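Local coordinates for protein quinoline 2-oxidoreductase small subunit (Pseudomonas putida, PDB 1T3Q) that carries the two [2Fe-2S] clusters of a molybdenum hydroxylase that oxidises quinoline, probably relaying electrons from the molybdenum centre to FAD, at residues E26-A32 against S67-V73; I58-G62 against C78-T82. All coordinates share one frame. Numbering follows the deposited sequence.

Both contacts belong to the N-terminal, plant-type ferredoxin (beta-grasp) domain, and their segments alternate along the chain: 26-32, 58-62, 67-73, 78-82. Contact 1 lies at the cluster itself, where Cys68 binds an iron and Leu69 touches FAD; contact 2 is a pair of sheet strands farther away, the nearest atoms of the Ile58 side chain and the cluster being about 9 Å apart. The centres of the two contacts are about 14 Å apart, yet they share an apolar core. Leu31 CD2 lies 3.7 Å from both Ile58 CD1 and Ile60 CD1 and 3.9 Å from Ile80 CD1; Ser67 CB is 3.7 Å from Ile58 CD1. The sheet thus packs against the loop carrying Cys68 and helix 31-39.

Contact 1: residues E26-A32 against S67-V73; sequences EPRMHLA and SCLTLAV. With FES (Fe2/s2 (inorganic) cluster), chain H.
This contact builds one side of the [2Fe-2S] site next to FAD in a plant-type ferredoxin fold: Cys68 SG binds FE2 at 2.4 Å; Cys56 also ligates the cluster. Residues 26-29 form a type I turn, closed by Met29 N to Glu26 O (3.1 Å), and lead to His30, the N-cap of helix 31-39. Across a single bridge, His30 CA lies 4.2 Å from Leu71 CA. Three hydrogen bonds join the backbones: Ala72 N to Met29 O (3.0 Å), Leu31 N to Thr70 O (2.7 Å) and Ala32 N to Ser67 O (3.1 Å). Water 1 accepts from Val73 N (2.9 Å) and is within hydrogen-bonding reach of Pro27 O (3.0 Å) and Met29 O (2.7 Å). His30 (chi1 50°, p; chi2 57°) takes Cys68 CA over one ring face, 4.1 Å from the ring centroid, a CH-pi contact; ND1 caps Asp33 N and NE2 bonds Glu49. Leu31 faces strand 57-60, Val73 packs on strand 10-16, and Ala72 meets Ala34 of helix 31-39.

Contact 2: residues I58-G62 against C78-T82; sequences ILIDG and CSIET
In the mixed beta-grasp sheet of the plant-type ferredoxin domain, two strands run antiparallel here: the axes of segments 58-60 and 79-81 approach to 4.8 Å, with 163° between their N-to-C directions. Leu59 and Glu81 form a hydrogen-bonded pair (Leu59 N to Glu81 O 3.3 Å, Glu81 N to Leu59 O 2.9 Å), Ile60 and Ile80 a non-hydrogen-bonded one. These isoleucines, both m, t, share one face, with CG1 atoms 4.3 Å apart. Ile58, p at chi1, brings CD1 to 3.9 Å from Ile80 CG2, while Cys78 CB lies 3.8 Å from Ile60 CG2. On the other face Leu59 (m, t) sets CD1 3.7 Å from Glu81 OE1. Asp61, with phi 56° and chi1 m, gives its N to Ser79 O (2.7 Å) and accepts Ser79 N at OD1 (2.9 Å). Water 2 accepts from Gly62 N (2.8 Å), in hydrogen-bonding reach of Ser79 O (3.0 Å) and Glu81 OE1 (2.7 Å); Glu81 OE2 salt-bridges Arg119. The pair lies between strands 10-16 and 63-66, its isoleucines packed against Leu31 of helix 31-39.

Contact 1: residues E26-A32 against S67-V73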
ATOM      1  N   GLU A  26     -25.242  -1.308 -12.751  1.00 24.04           N
ATOM      2  CA  GLU A  26     -26.646  -1.045 -12.466  1.00 25.42           C
ATOM      3  C   GLU A  26     -26.974   0.223 -13.240  1.00 23.63           C
ATOM      4  O   GLU A  26     -26.096   1.059 -13.463  1.00 23.50           O
ATOM      5  CB  GLU A  26     -26.873  -0.783 -10.979  1.00 26.46           C
ATOM      6  CG  GLU A  26     -26.573  -1.947 -10.070  1.00 32.62           C
ATOM      7  CD  GLU A  26     -26.935  -1.650  -8.633  1.00 35.11           C
ATOM      8  OE1 GLU A  26     -26.351  -0.718  -8.048  1.00 37.66           O
ATOM      9  OE2 GLU A  26     -27.816  -2.345  -8.088  1.00 41.57           O
ATOM     10  N   PRO A  27     -28.237   0.387 -13.658  1.00 22.66           N
ATOM     11  CA  PRO A  27     -28.633   1.583 -14.407  1.00 22.12           C
ATOM     12  C   PRO A  27     -28.359   2.883 -13.639  1.00 20.54           C
ATOM     13  O   PRO A  27     -28.066   3.912 -14.242  1.00 21.11           O
ATOM     14  CB  PRO A  27     -30.128   1.361 -14.643  1.00 21.74           C
ATOM     15  CG  PRO A  27     -30.232  -0.138 -14.734  1.00 22.17           C
ATOM     16  CD  PRO A  27     -29.340  -0.591 -13.600  1.00 22.20           C
ATOM     17  N   ARG A  28     -28.443   2.819 -12.310  1.00 18.76           N
ATOM     18  CA  ARG A  28     -28.235   3.987 -11.449  1.00 19.28           C
ATOM     19  C   ARG A  28     -26.811   4.534 -11.396  1.00 17.95           C
ATOM     20  O   ARG A  28     -26.576   5.583 -10.794  1.00 18.42           O
ATOM     21  CB  ARG A  28     -28.680   3.674 -10.012  1.00 17.92           C
ATOM     22  CG  ARG A  28     -27.748   2.717  -9.267  1.00 18.18           C
ATOM     23  CD  ARG A  28     -28.259   2.413  -7.857  1.00 19.61           C
ATOM     24  NE  ARG A  28     -28.512   3.628  -7.084  1.00 21.88           N
ATOM     25  CZ  ARG A  28     -29.012   3.642  -5.849  1.00 20.57           C
ATOM     26  NH1 ARG A  28     -29.212   4.792  -5.220  1.00 20.41           N
ATOM     27  NH2 ARG A  28     -29.310   2.503  -5.239  1.00 19.62           N
ATOM     28  N   MET A  29     -25.862   3.831 -12.001  1.00 16.94           N
ATOM     29  CA  MET A  29     -24.472   4.274 -11.981  1.00 18.49           C
ATOM     30  C   MET A  29     -24.109   5.032 -13.257  1.00 19.35           C
ATOM     31  O   MET A  29     -24.371   4.546 -14.365  1.00 18.35           O
ATOM     32  CB  MET A  29     -23.542   3.058 -11.817  1.00 18.58           C
ATOM     33  CG  MET A  29     -22.054   3.397 -11.799  1.00 17.67           C
ATOM     34  SD  MET A  29     -20.963   1.985 -11.529  1.00 21.91           S
ATOM     35  CE  MET A  29     -20.875   1.959  -9.747  1.00 21.77           C
ATOM     36  N   HIS A  30     -23.521   6.221 -13.120  1.00 18.05           N
ATOM     37  CA  HIS A  30     -23.132   6.941 -14.323  1.00 17.68           C
ATOM     38  C   HIS A  30     -21.825   6.377 -14.877  1.00 16.76           C
ATOM     39  O   HIS A  30     -21.127   5.616 -14.205  1.00 16.13           O
ATOM     40  CB  HIS A  30     -23.055   8.467 -14.103  1.00 16.49           C
ATOM     41  CG  HIS A  30     -22.260   8.904 -12.906  1.00 18.91           C
ATOM     42  ND1 HIS A  30     -20.940   8.555 -12.712  1.00 17.43           N
ATOM     43  CD2 HIS A  30     -22.575   9.751 -11.897  1.00 19.64           C
ATOM     44  CE1 HIS A  30     -20.476   9.174 -11.640  1.00 18.25           C
ATOM     45  NE2 HIS A  30     -21.448   9.907 -11.127  1.00 16.36           N
ATOM     46  N   LEU A  31     -21.523   6.725 -16.123  1.00 17.46           N
ATOM     47  CA  LEU A  31     -20.332   6.231 -16.805  1.00 16.19           C
ATOM     48  C   LEU A  31     -19.016   6.560 -16.108  1.00 16.85           C
ATOM     49  O   LEU A  31     -18.099   5.733 -16.085  1.00 15.31           O
ATOM     50  CB  LEU A  31     -20.318   6.756 -18.245  1.00 17.10           C
ATOM     51  CG  LEU A  31     -19.203   6.237 -19.157  1.00 17.07           C
ATOM     52  CD1 LEU A  31     -19.159   4.717 -19.114  1.00 17.30           C
ATOM     53  CD2 LEU A  31     -19.440   6.735 -20.575  1.00 17.40           C
ATOM     54  N   ALA A  32     -18.920   7.759 -15.536  1.00 17.00           N
ATOM     55  CA  ALA A  32     -17.703   8.158 -14.833  1.00 16.95           C
ATOM     56  C   ALA A  32     -17.410   7.153 -13.718  1.00 16.79           C
ATOM     57  O   ALA A  32     -16.301   6.635 -13.620  1.00 15.73           O
ATOM     58  CB  ALA A  32     -17.862   9.569 -14.255  1.00 17.29           C
ATOM     59  N   SER A  67     -19.073  12.264 -18.774  1.00 16.54           N
ATOM     60  CA  SER A  67     -19.360  10.897 -18.359  1.00 17.56           C
ATOM     61  C   SER A  67     -20.202  10.840 -17.090  1.00 17.85           C
ATOM     62  O   SER A  67     -20.810   9.814 -16.801  1.00 15.99           O
ATOM     63  CB  SER A  67     -18.063  10.097 -18.168  1.00 17.19           C
ATOM     64  OG  SER A  67     -17.166  10.758 -17.296  1.00 18.42           O
ATOM     65  N   CYS A  68     -20.244  11.932 -16.330  1.00 17.26           N
ATOM     66  CA  CYS A  68     -21.057  11.939 -15.115  1.00 18.34           C
ATOM     67  C   CYS A  68     -22.529  12.124 -15.486  1.00 19.38           C
ATOM     68  O   CYS A  68     -23.422  11.865 -14.673  1.00 17.88           O
ATOM     69  CB  CYS A  68     -20.621  13.062 -14.171  1.00 16.94           C
ATOM     70  SG  CYS A  68     -21.045  14.714 -14.705  1.00 17.37           S
ATOM     71  N   LEU A  69     -22.776  12.584 -16.714  1.00 18.77           N
ATOM     72  CA  LEU A  69     -24.138  12.785 -17.190  1.00 19.19           C
ATOM     73  C   LEU A  69     -24.502  11.786 -18.291  1.00 18.17           C
ATOM     74  O   LEU A  69     -25.371  12.045 -19.127  1.00 16.62           O
ATOM     75  CB  LEU A  69     -24.332  14.219 -17.693  1.00 18.91           C
ATOM     76  CG  LEU A  69     -24.170  15.329 -16.648  1.00 19.02           C
ATOM     77  CD1 LEU A  69     -24.699  16.619 -17.233  1.00 19.72           C
ATOM     78  CD2 LEU A  69     -24.937  14.990 -15.362  1.00 20.58           C
ATOM     79  N   THR A  70     -23.816  10.652 -18.282  1.00 17.74           N
ATOM     80  CA  THR A  70     -24.068   9.569 -19.226  1.00 17.82           C
ATOM     81  C   THR A  70     -24.245   8.327 -18.365  1.00 17.07           C
ATOM     82  O   THR A  70     -23.393   8.036 -17.535  1.00 18.57           O
ATOM     83  CB  THR A  70     -22.866   9.323 -20.174  1.00 18.50           C
ATOM     84  OG1 THR A  70     -22.586  10.509 -20.931  1.00 18.10           O
ATOM     85  CG2 THR A  70     -23.180   8.173 -21.136  1.00 17.75           C
ATOM     86  N   LEU A  71     -25.348   7.599 -18.524  1.00 18.05           N
ATOM     87  CA  LEU A  71     -25.517   6.391 -17.721  1.00 15.93           C
ATOM     88  C   LEU A  71     -24.485   5.388 -18.219  1.00 17.44           C
ATOM     89  O   LEU A  71     -24.180   5.341 -19.417  1.00 16.72           O
ATOM     90  CB  LEU A  71     -26.925   5.796 -17.888  1.00 15.98           C
ATOM     91  CG  LEU A  71     -28.155   6.625 -17.496  1.00 17.69           C
ATOM     92  CD1 LEU A  71     -29.410   5.790 -17.718  1.00 17.23           C
ATOM     93  CD2 LEU A  71     -28.067   7.044 -16.031  1.00 16.72           C
ATOM     94  N   ALA A  72     -23.940   4.588 -17.313  1.00 14.61           N
ATOM     95  CA  ALA A  72     -22.964   3.593 -17.718  1.00 16.51           C
ATOM     96  C   ALA A  72     -23.609   2.671 -18.750  1.00 17.61           C
ATOM     97  O   ALA A  72     -22.957   2.248 -19.704  1.00 16.88           O
ATOM     98  CB  ALA A  72     -22.489   2.788 -16.503  1.00 15.33           C
ATOM     99  N   VAL A  73     -24.892   2.364 -18.572  1.00 16.36           N
ATOM    100  CA  VAL A  73     -25.569   1.487 -19.523  1.00 17.87           C
ATOM    101  C   VAL A  73     -25.706   2.118 -20.911  1.00 18.07           C
ATOM    102  O   VAL A  73     -25.932   1.415 -21.893  1.00 20.04           O
ATOM    103  CB  VAL A  73     -26.971   1.034 -19.019  1.00 16.38           C
ATOM    104  CG1 VAL A  73     -26.818   0.196 -17.764  1.00 18.33           C
ATOM    105  CG2 VAL A  73     -27.873   2.233 -18.766  1.00 16.62           C
TER
HETATM  106 FE1  FES H4908     -18.102  17.827 -13.353  1.00 16.10          FE
HETATM  107 FE2  FES H4908     -18.824  15.677 -14.859  1.00 17.11          FE
HETATM  108  S1  FES H4908     -18.901  17.714 -15.516  1.00 18.31           S
HETATM  109  S2  FES H4908     -17.921  15.689 -12.750  1.00 17.31           S
HETATM  110  O   HOH W   1     -25.847   2.838 -15.905  1.00 18.77           O

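Contact 2: residues I58-G62 against C78-T82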
ATOM      1  N   ILE A  58     -14.809  12.817 -21.491  1.00 17.30           N
ATOM      2  CA  ILE A  58     -14.138  11.746 -22.222  1.00 17.15           C
ATOM      3  C   ILE A  58     -14.641  11.790 -23.660  1.00 15.40           C
ATOM      4  O   ILE A  58     -15.526  12.571 -23.983  1.00 16.40           O
ATOM      5  CB  ILE A  58     -14.458  10.355 -21.633  1.00 17.04           C
ATOM      6  CG1 ILE A  58     -15.967  10.102 -21.677  1.00 17.82           C
ATOM      7  CG2 ILE A  58     -13.918  10.251 -20.208  1.00 17.10           C
ATOM      8  CD1 ILE A  58     -16.375   8.727 -21.190  1.00 18.06           C
ATOM      9  N   LEU A  59     -14.070  10.970 -24.530  1.00 16.50           N
ATOM     10  CA  LEU A  59     -14.532  10.953 -25.914  1.00 17.40           C
ATOM     11  C   LEU A  59     -15.336   9.684 -26.149  1.00 17.78           C
ATOM     12  O   LEU A  59     -14.880   8.578 -25.839  1.00 18.17           O
ATOM     13  CB  LEU A  59     -13.352  10.998 -26.892  1.00 18.97           C
ATOM     14  CG  LEU A  59     -12.414  12.209 -26.826  1.00 19.66           C
ATOM     15  CD1 LEU A  59     -11.312  12.060 -27.875  1.00 23.59           C
ATOM     16  CD2 LEU A  59     -13.192  13.483 -27.069  1.00 20.32           C
ATOM     17  N   ILE A  60     -16.545   9.853 -26.670  1.00 17.32           N
ATOM     18  CA  ILE A  60     -17.414   8.732 -26.987  1.00 18.73           C
ATOM     19  C   ILE A  60     -17.656   8.821 -28.492  1.00 18.74           C
ATOM     20  O   ILE A  60     -18.244   9.790 -28.990  1.00 19.01           O
ATOM     21  CB  ILE A  60     -18.737   8.805 -26.196  1.00 20.11           C
ATOM     22  CG1 ILE A  60     -18.432   8.665 -24.697  1.00 21.13           C
ATOM     23  CG2 ILE A  60     -19.680   7.693 -26.643  1.00 19.51           C
ATOM     24  CD1 ILE A  60     -19.655   8.588 -23.805  1.00 22.76           C
ATOM     25  N   ASP A  61     -17.168   7.814 -29.208  1.00 21.75           N
ATOM     26  CA  ASP A  61     -17.268   7.775 -30.660  1.00 22.89           C
ATOM     27  C   ASP A  61     -16.648   9.045 -31.223  1.00 23.75           C
ATOM     28  O   ASP A  61     -17.178   9.663 -32.144  1.00 25.18           O
ATOM     29  CB  ASP A  61     -18.721   7.627 -31.104  1.00 24.69           C
ATOM     30  CG  ASP A  61     -19.339   6.335 -30.618  1.00 25.74           C
ATOM     31  OD1 ASP A  61     -18.622   5.311 -30.589  1.00 26.98           O
ATOM     32  OD2 ASP A  61     -20.537   6.335 -30.271  1.00 29.15           O
ATOM     33  N   GLY A  62     -15.523   9.434 -30.626  1.00 23.78           N
ATOM     34  CA  GLY A  62     -14.795  10.614 -31.057  1.00 23.49           C
ATOM     35  C   GLY A  62     -15.282  11.967 -30.577  1.00 23.05           C
ATOM     36  O   GLY A  62     -14.621  12.976 -30.822  1.00 23.64           O
ATOM     37  N   CYS A  78     -20.767   1.677 -27.848  1.00 22.74           N
ATOM     38  CA  CYS A  78     -19.960   2.868 -28.091  1.00 23.79           C
ATOM     39  C   CYS A  78     -18.461   2.614 -27.972  1.00 23.44           C
ATOM     40  O   CYS A  78     -18.026   1.637 -27.358  1.00 23.13           O
ATOM     41  CB  CYS A  78     -20.345   3.980 -27.112  1.00 24.85           C
ATOM     42  SG  CYS A  78     -22.054   4.549 -27.253  1.00 28.85           S
ATOM     43  N   SER A  79     -17.679   3.500 -28.580  1.00 22.05           N
ATOM     44  CA  SER A  79     -16.228   3.422 -28.523  1.00 22.85           C
ATOM     45  C   SER A  79     -15.788   4.561 -27.605  1.00 22.10           C
ATOM     46  O   SER A  79     -15.938   5.737 -27.938  1.00 21.83           O
ATOM     47  CB  SER A  79     -15.624   3.610 -29.915  1.00 25.80           C
ATOM     48  OG  SER A  79     -14.210   3.646 -29.845  1.00 30.91           O
ATOM     49  N   ILE A  80     -15.251   4.198 -26.447  1.00 22.60           N
ATOM     50  CA  ILE A  80     -14.825   5.170 -25.445  1.00 20.97           C
ATOM     51  C   ILE A  80     -13.314   5.346 -25.357  1.00 20.73           C
ATOM     52  O   ILE A  80     -12.557   4.377 -25.424  1.00 20.51           O
ATOM     53  CB  ILE A  80     -15.345   4.752 -24.057  1.00 21.42           C
ATOM     54  CG1 ILE A  80     -16.875   4.748 -24.063  1.00 22.82           C
ATOM     55  CG2 ILE A  80     -14.788   5.681 -22.986  1.00 22.40           C
ATOM     56  CD1 ILE A  80     -17.495   4.136 -22.817  1.00 24.69           C
ATOM     57  N   GLU A  81     -12.888   6.596 -25.194  1.00 19.91           N
ATOM     58  CA  GLU A  81     -11.477   6.924 -25.068  1.00 20.48           C
ATOM     59  C   GLU A  81     -11.253   7.712 -23.784  1.00 18.69           C
ATOM     60  O   GLU A  81     -11.782   8.812 -23.632  1.00 18.84           O
ATOM     61  CB  GLU A  81     -11.012   7.776 -26.249  1.00 22.45           C
ATOM     62  CG  GLU A  81     -10.872   7.035 -27.559  1.00 26.48           C
ATOM     63  CD  GLU A  81     -10.551   7.980 -28.696  1.00 31.14           C
ATOM     64  OE1 GLU A  81     -11.493   8.589 -29.248  1.00 33.51           O
ATOM     65  OE2 GLU A  81      -9.355   8.130 -29.024  1.00 32.62           O
ATOM     66  N   THR A  82     -10.482   7.148 -22.859  1.00 17.59           N
ATOM     67  CA  THR A  82     -10.179   7.842 -21.610  1.00 17.72           C
ATOM     68  C   THR A  82      -8.724   8.304 -21.684  1.00 18.83           C
ATOM     69  O   THR A  82      -7.984   7.920 -22.600  1.00 17.49           O
ATOM     70  CB  THR A  82     -10.365   6.931 -20.379  1.00 15.29           C
ATOM     71  OG1 THR A  82      -9.415   5.860 -20.418  1.00 17.53           O
ATOM     72  CG2 THR A  82     -11.779   6.353 -20.353  1.00 14.39           C
TER
HETATM   73  O   HOH W   2     -14.094   7.929 -28.737  1.00 19.01           O